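Local coordinates for putative exported protein (PDB 2DVZ) that binds glutamate as a periplasmic solute receptor of the Bug family and probably delivers it to a membrane transport system, at residues A[61-66]-A[96-101]; A[164-169]-A[235-240]. One frame throughout, in Å; residues are numbered along the deposited sequence.

Contact 1: residues A[61-66]-A[96-101]; sequences GGAIGA and KDLPYD
Ala63, the first residue of helix 63-71 after the N-cap Gly62, presents its CB 4.0 Å from Leu98 CD1, a methyl-to-methyl touch. Its carbonyl O comes obliquely to the ring of Tyr100, 4.2 Å from CE2, and is bonded to Ser67 OG on the next turn. The first turn is closed by Ala66 N to Gly62 O, 2.9 Å. Ala66 then points across to Tyr100: its CB lies over one face of the ring, 3.9 Å from the centroid and 27° off the normal, a CH-pi contact shifted toward CE2 and CZ, each 3.6 Å away. Leu98 CD2 lies 3.5 Å off the ring plane on the other side, nearer the ring's border than its middle, and the phenol is thus held between a helix methyl and a methyl of its own loop. Tyr100 reaches that place with CG between its backbone N and carbonyl carbon (chi1 68°). The hydroxyl of the buried Tyr100 bonds to the carbonyl O of Thr86, just past the glutamate-binding Ser85, so the ring ties the loop to the start of helix 84-93; the Tyr100 side chain is about 10 Å from the bound glutamate. Asn90 and Pro91 of helix 84-93 pack on Leu98, and Ala70 of helix 63-71 packs on Tyr100; the loop leading to strand 106-121 is thereby laid against both helices.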
ATOM      1  N   GLY A  61      -9.811  -1.847   6.407  1.00 19.37           N
ATOM      2  CA  GLY A  61      -8.949  -1.054   5.487  1.00 18.74           C
ATOM      3  C   GLY A  61      -7.742  -0.409   6.159  1.00 18.23           C
ATOM      4  O   GLY A  61      -7.230   0.600   5.667  1.00 18.09           O
ATOM      5  N   GLY A  62      -7.299  -0.981   7.283  1.00 17.69           N
ATOM      6  CA  GLY A  62      -6.277  -0.355   8.121  1.00 18.44           C
ATOM      7  C   GLY A  62      -6.727   0.529   9.298  1.00 18.27           C
ATOM      8  O   GLY A  62      -5.903   0.913  10.145  1.00 17.96           O
ATOM      9  N   ALA A  63      -8.019   0.860   9.362  1.00 18.50           N
ATOM     10  CA  ALA A  63      -8.574   1.657  10.493  1.00 18.08           C
ATOM     11  C   ALA A  63      -8.322   1.065  11.875  1.00 18.33           C
ATOM     12  O   ALA A  63      -7.990   1.789  12.798  1.00 18.83           O
ATOM     13  CB  ALA A  63     -10.014   1.896  10.308  1.00 17.69           C
ATOM     14  N   ILE A  64      -8.460  -0.238  12.040  1.00 18.84           N
ATOM     15  CA  ILE A  64      -8.262  -0.832  13.376  1.00 20.21           C
ATOM     16  C   ILE A  64      -6.849  -0.570  13.903  1.00 20.36           C
ATOM     17  O   ILE A  64      -6.659  -0.104  15.025  1.00 21.03           O
ATOM     18  CB  ILE A  64      -8.575  -2.375  13.394  1.00 20.11           C
ATOM     19  CG1 ILE A  64     -10.087  -2.658  13.205  1.00 21.61           C
ATOM     20  CG2 ILE A  64      -8.096  -3.024  14.664  1.00 20.82           C
ATOM     21  CD1 ILE A  64     -11.020  -1.613  13.805  1.00 21.76           C
ATOM     22  N   GLY A  65      -5.861  -0.883  13.075  1.00 20.42           N
ATOM     23  CA  GLY A  65      -4.456  -0.802  13.463  1.00 19.91           C
ATOM     24  C   GLY A  65      -3.976   0.629  13.555  1.00 19.64           C
ATOM     25  O   GLY A  65      -3.189   0.960  14.453  1.00 19.12           O
ATOM     26  N   ALA A  66      -4.435   1.484  12.639  1.00 19.65           N
ATOM     27  CA  ALA A  66      -4.009   2.893  12.694  1.00 20.00           C
ATOM     28  C   ALA A  66      -4.561   3.622  13.921  1.00 20.29           C
ATOM     29  O   ALA A  66      -3.929   4.562  14.400  1.00 20.17           O
ATOM     30  CB  ALA A  66      -4.345   3.663  11.408  1.00 19.27           C
ATOM     31  N   LYS A  96     -16.586  11.165   9.263  1.00 29.20           N
ATOM     32  CA  LYS A  96     -17.259  11.638  10.479  1.00 30.42           C
ATOM     33  C   LYS A  96     -16.919  10.725  11.630  1.00 30.72           C
ATOM     34  O   LYS A  96     -16.954  11.142  12.774  1.00 31.80           O
ATOM     35  CB  LYS A  96     -18.813  11.691  10.344  1.00 30.61           C
ATOM     36  CG  LYS A  96     -19.403  12.581   9.247  1.00 31.92           C
ATOM     37  CD  LYS A  96     -18.685  13.930   9.142  1.00 34.99           C
ATOM     38  CE  LYS A  96     -18.879  14.588   7.756  1.00 36.88           C
ATOM     39  NZ  LYS A  96     -17.885  15.696   7.463  1.00 36.68           N
ATOM     40  N   ASP A  97     -16.611   9.473  11.342  1.00 30.78           N
ATOM     41  CA  ASP A  97     -16.456   8.518  12.410  1.00 30.90           C
ATOM     42  C   ASP A  97     -15.134   7.760  12.418  1.00 30.14           C
ATOM     43  O   ASP A  97     -15.003   6.778  13.153  1.00 30.97           O
ATOM     44  CB  ASP A  97     -17.630   7.537  12.422  1.00 31.86           C
ATOM     45  CG  ASP A  97     -17.694   6.697  11.175  1.00 35.05           C
ATOM     46  OD1 ASP A  97     -18.563   6.969  10.308  1.00 38.63           O
ATOM     47  OD2 ASP A  97     -16.860   5.770  11.049  1.00 37.67           O
ATOM     48  N   LEU A  98     -14.159   8.170  11.613  1.00 28.67           N
ATOM     49  CA  LEU A  98     -12.828   7.566  11.748  1.00 27.61           C
ATOM     50  C   LEU A  98     -12.214   8.065  13.081  1.00 27.55           C
ATOM     51  O   LEU A  98     -12.227   9.270  13.338  1.00 27.68           O
ATOM     52  CB  LEU A  98     -11.940   7.913  10.541  1.00 26.83           C
ATOM     53  CG  LEU A  98     -10.665   7.081  10.352  1.00 26.09           C
ATOM     54  CD1 LEU A  98     -10.990   5.720   9.774  1.00 25.55           C
ATOM     55  CD2 LEU A  98      -9.701   7.821   9.455  1.00 24.60           C
ATOM     56  N   PRO A  99     -11.719   7.145  13.941  1.00 27.26           N
ATOM     57  CA  PRO A  99     -11.139   7.466  15.256  1.00 27.34           C
ATOM     58  C   PRO A  99      -9.712   8.070  15.295  1.00 28.20           C
ATOM     59  O   PRO A  99      -9.092   8.099  16.375  1.00 29.15           O
ATOM     60  CB  PRO A  99     -11.120   6.115  15.970  1.00 27.00           C
ATOM     61  CG  PRO A  99     -11.891   5.190  15.079  1.00 27.85           C
ATOM     62  CD  PRO A  99     -11.741   5.697  13.715  1.00 26.94           C
ATOM     63  N   TYR A 100      -9.186   8.536  14.161  1.00 27.49           N
ATOM     64  CA  TYR A 100      -7.887   9.192  14.151  1.00 26.59           C
ATOM     65  C   TYR A 100      -7.874  10.224  13.035  1.00 26.60           C
ATOM     66  O   TYR A 100      -8.638  10.119  12.112  1.00 26.47           O
ATOM     67  CB  TYR A 100      -6.738   8.170  14.002  1.00 26.63           C
ATOM     68  CG  TYR A 100      -6.685   7.475  12.649  1.00 25.16           C
ATOM     69  CD1 TYR A 100      -5.975   8.033  11.597  1.00 25.31           C
ATOM     70  CD2 TYR A 100      -7.357   6.274  12.431  1.00 24.52           C
ATOM     71  CE1 TYR A 100      -5.915   7.409  10.341  1.00 26.78           C
ATOM     72  CE2 TYR A 100      -7.312   5.639  11.195  1.00 25.53           C
ATOM     73  CZ  TYR A 100      -6.597   6.214  10.150  1.00 25.90           C
ATOM     74  OH  TYR A 100      -6.558   5.618   8.928  1.00 25.15           O
ATOM     75  N   ASP A 101      -7.049  11.250  13.179  1.00 27.31           N
ATOM     76  CA  ASP A 101      -6.761  12.211  12.130  1.00 28.37           C
ATOM     77  C   ASP A 101      -5.341  11.820  11.669  1.00 28.03           C
ATOM     78  O   ASP A 101      -4.414  11.868  12.465  1.00 27.53           O
ATOM     79  CB  ASP A 101      -6.824  13.639  12.707  1.00 29.59           C
ATOM     80  CG  ASP A 101      -6.604  14.749  11.661  1.00 32.42           C
ATOM     81  OD1 ASP A 101      -5.758  14.650  10.717  1.00 33.20           O
ATOM     82  OD2 ASP A 101      -7.286  15.780  11.841  1.00 36.81           O
TER

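Contact 2: residues A[164-169]-A[235-240]; sequences MATGTD and PVLNQP
Ala165 CB, near the end of helix 154-166, meets both branches of Leu237, CD2 at 4.0 Å and CD1 at 4.2 Å, so the small methyl rests against the forked end of the leucine. Val236 adds CG1 at 4.3 Å from Ala165 CB, and Thr166 CG2 comes more loosely to Leu237 CD1, at 4.5 Å. Leu237 extends to the helix with CG anti to its carbonyl carbon (chi1 -61°), and its side chain also lies on Ser161 and Phe162, one turn earlier. Helix 154-166 is the helix of a beta-alpha-beta crossover between parallel neighbours, strands 145-148 and 171-174; Gly167, with positive phi, ends it and turns the chain toward the second strand. The helix end is fixed by a short chain of bonds: Thr168 OG1 donates to Thr166 OG1 at 2.8 Å, and Thr166 OG1 is bonded in turn to the carbonyl O of Phe162. Across the contact, Val236 and Leu237 ride on a 3-10 turn that runs into an inverse gamma turn centred on Asn238, whose ND2 is anchored on the carbonyl O of Trp216, while Phe229 packs against Leu237 from its own loop.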
HETATM    1  N   MSE A 164     -14.698   3.517 -13.120  1.00 17.36           N
HETATM    2  CA  MSE A 164     -15.159   4.801 -13.600  1.00 19.44           C
HETATM    3  C   MSE A 164     -14.449   5.266 -14.890  1.00 17.78           C
HETATM    4  O   MSE A 164     -15.074   5.811 -15.815  1.00 17.71           O
HETATM    5  CB  MSE A 164     -14.992   5.822 -12.453  1.00 21.59           C
HETATM    6  CG  MSE A 164     -15.540   7.240 -12.729  1.00 32.09           C
HETATM    7 SE   MSE A 164     -17.483   7.196 -13.056  1.00 51.40          SE
HETATM    8  CE  MSE A 164     -18.126   6.814 -11.215  1.00 49.33           C
ATOM      9  N   ALA A 165     -13.139   5.057 -14.945  1.00 16.89           N
ATOM     10  CA  ALA A 165     -12.322   5.568 -16.046  1.00 16.35           C
ATOM     11  C   ALA A 165     -12.461   4.719 -17.288  1.00 16.33           C
ATOM     12  O   ALA A 165     -12.341   5.236 -18.400  1.00 17.44           O
ATOM     13  CB  ALA A 165     -10.860   5.663 -15.646  1.00 14.98           C
ATOM     14  N   THR A 166     -12.693   3.423 -17.098  1.00 16.01           N
ATOM     15  CA  THR A 166     -12.724   2.489 -18.213  1.00 15.91           C
ATOM     16  C   THR A 166     -14.163   2.176 -18.573  1.00 16.20           C
ATOM     17  O   THR A 166     -14.403   1.577 -19.587  1.00 17.25           O
ATOM     18  CB  THR A 166     -11.927   1.154 -17.942  1.00 15.38           C
ATOM     19  OG1 THR A 166     -12.508   0.458 -16.831  1.00 16.14           O
ATOM     20  CG2 THR A 166     -10.462   1.401 -17.629  1.00 13.49           C
ATOM     21  N   GLY A 167     -15.139   2.583 -17.774  1.00 16.44           N
ATOM     22  CA  GLY A 167     -16.517   2.209 -18.079  1.00 16.41           C
ATOM     23  C   GLY A 167     -16.741   0.705 -17.945  1.00 16.78           C
ATOM     24  O   GLY A 167     -17.360   0.065 -18.807  1.00 17.16           O
ATOM     25  N   THR A 168     -16.223   0.132 -16.860  1.00 16.12           N
ATOM     26  CA  THR A 168     -16.444  -1.267 -16.577  1.00 15.69           C
ATOM     27  C   THR A 168     -17.223  -1.411 -15.279  1.00 15.76           C
ATOM     28  O   THR A 168     -17.375  -0.434 -14.533  1.00 15.59           O
ATOM     29  CB  THR A 168     -15.119  -2.071 -16.584  1.00 15.78           C
ATOM     30  OG1 THR A 168     -14.195  -1.444 -15.704  1.00 16.22           O
ATOM     31  CG2 THR A 168     -14.492  -2.128 -18.032  1.00 14.71           C
ATOM     32  N   ASP A 169     -17.749  -2.619 -15.044  1.00 16.44           N
ATOM     33  CA  ASP A 169     -18.612  -2.936 -13.901  1.00 16.90           C
ATOM     34  C   ASP A 169     -18.148  -4.282 -13.424  1.00 17.67           C
ATOM     35  O   ASP A 169     -18.291  -5.291 -14.103  1.00 17.43           O
ATOM     36  CB  ASP A 169     -20.094  -2.958 -14.327  1.00 17.02           C
ATOM     37  CG  ASP A 169     -21.050  -3.495 -13.246  1.00 19.08           C
ATOM     38  OD1 ASP A 169     -20.629  -3.984 -12.162  1.00 22.78           O
ATOM     39  OD2 ASP A 169     -22.275  -3.436 -13.500  1.00 19.59           O
ATOM     40  N   PRO A 235      -3.719   7.449 -18.122  1.00 16.93           N
ATOM     41  CA  PRO A 235      -2.757   8.076 -17.218  1.00 17.49           C
ATOM     42  C   PRO A 235      -3.319   8.540 -15.852  1.00 17.84           C
ATOM     43  O   PRO A 235      -2.562   8.646 -14.897  1.00 18.39           O
ATOM     44  CB  PRO A 235      -2.203   9.282 -18.039  1.00 17.98           C
ATOM     45  CG  PRO A 235      -3.222   9.538 -19.127  1.00 17.77           C
ATOM     46  CD  PRO A 235      -3.824   8.180 -19.413  1.00 17.08           C
ATOM     47  N   VAL A 236      -4.615   8.794 -15.740  1.00 18.82           N
ATOM     48  CA  VAL A 236      -5.222   9.178 -14.442  1.00 18.93           C
ATOM     49  C   VAL A 236      -5.064   8.044 -13.445  1.00 17.96           C
ATOM     50  O   VAL A 236      -5.013   8.278 -12.240  1.00 18.87           O
ATOM     51  CB  VAL A 236      -6.768   9.615 -14.555  1.00 19.72           C
ATOM     52  CG1 VAL A 236      -7.702   8.411 -14.689  1.00 21.31           C
ATOM     53  CG2 VAL A 236      -7.238  10.429 -13.331  1.00 20.28           C
ATOM     54  N   LEU A 237      -4.970   6.821 -13.960  1.00 16.60           N
ATOM     55  CA  LEU A 237      -4.881   5.643 -13.102  1.00 15.43           C
ATOM     56  C   LEU A 237      -3.442   5.319 -12.701  1.00 15.03           C
ATOM     57  O   LEU A 237      -3.214   4.472 -11.871  1.00 15.09           O
ATOM     58  CB  LEU A 237      -5.563   4.450 -13.785  1.00 14.49           C
ATOM     59  CG  LEU A 237      -7.068   4.570 -14.114  1.00 13.84           C
ATOM     60  CD1 LEU A 237      -7.564   3.273 -14.787  1.00 13.23           C
ATOM     61  CD2 LEU A 237      -7.984   4.925 -12.897  1.00 11.23           C
ATOM     62  N   ASN A 238      -2.474   6.032 -13.269  1.00 14.73           N
ATOM     63  CA  ASN A 238      -1.079   5.697 -13.079  1.00 15.32           C
ATOM     64  C   ASN A 238      -0.461   6.284 -11.800  1.00 15.26           C
ATOM     65  O   ASN A 238       0.606   6.896 -11.837  1.00 15.46           O
ATOM     66  CB  ASN A 238      -0.295   6.117 -14.335  1.00 15.54           C
ATOM     67  CG  ASN A 238       0.995   5.366 -14.490  1.00 15.95           C
ATOM     68  OD1 ASN A 238       1.121   4.204 -14.043  1.00 16.09           O
ATOM     69  ND2 ASN A 238       1.984   6.016 -15.132  1.00 14.18           N
ATOM     70  N   GLN A 239      -1.131   6.048 -10.669  1.00 15.39           N
ATOM     71  CA  GLN A 239      -0.735   6.561  -9.342  1.00 15.26           C
ATOM     72  C   GLN A 239      -0.141   5.472  -8.432  1.00 13.92           C
ATOM     73  O   GLN A 239      -0.822   4.542  -8.019  1.00 14.66           O
ATOM     74  CB  GLN A 239      -1.923   7.227  -8.645  1.00 15.66           C
ATOM     75  CG  GLN A 239      -2.473   8.422  -9.399  1.00 20.58           C
ATOM     76  CD  GLN A 239      -1.592   9.704  -9.287  1.00 26.48           C
ATOM     77  OE1 GLN A 239      -0.506   9.711  -8.642  1.00 25.90           O
ATOM     78  NE2 GLN A 239      -2.059  10.793  -9.949  1.00 28.68           N
ATOM     79  N   PRO A 240       1.152   5.563  -8.135  1.00 12.97           N
ATOM     80  CA  PRO A 240       1.673   4.625  -7.145  1.00 11.99           C
ATOM     81  C   PRO A 240       1.312   5.000  -5.705  1.00 11.36           C
ATOM     82  O   PRO A 240       0.680   6.040  -5.442  1.00 10.46           O
ATOM     83  CB  PRO A 240       3.175   4.702  -7.354  1.00 11.99           C
ATOM     84  CG  PRO A 240       3.423   6.013  -8.065  1.00 12.22           C
ATOM     85  CD  PRO A 240       2.177   6.452  -8.709  1.00 12.73           C
TER

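How the contacts relate
Both contacts set a loop against a helix through apolar groups, but at different ends: contact 1 at the first turn of helix 63-71, contact 2 at the last turn of helix 154-166. They share no element, and their centres lie 26 Å apart. Helix 63-71 follows strand 52-56 and precedes 78-82, while helix 154-166 joins 145-148 and 171-174, consistent with the two lobes of a periplasmic binding protein. Contact 1 lies inside, with 172 Å² of surface buried, a shell behind the glutamate pocket, its aromatic ring reaching the residue after Ser85; contact 2, partly exposed with 104 Å², meets through aliphatic groups alone and is remote from the ligand.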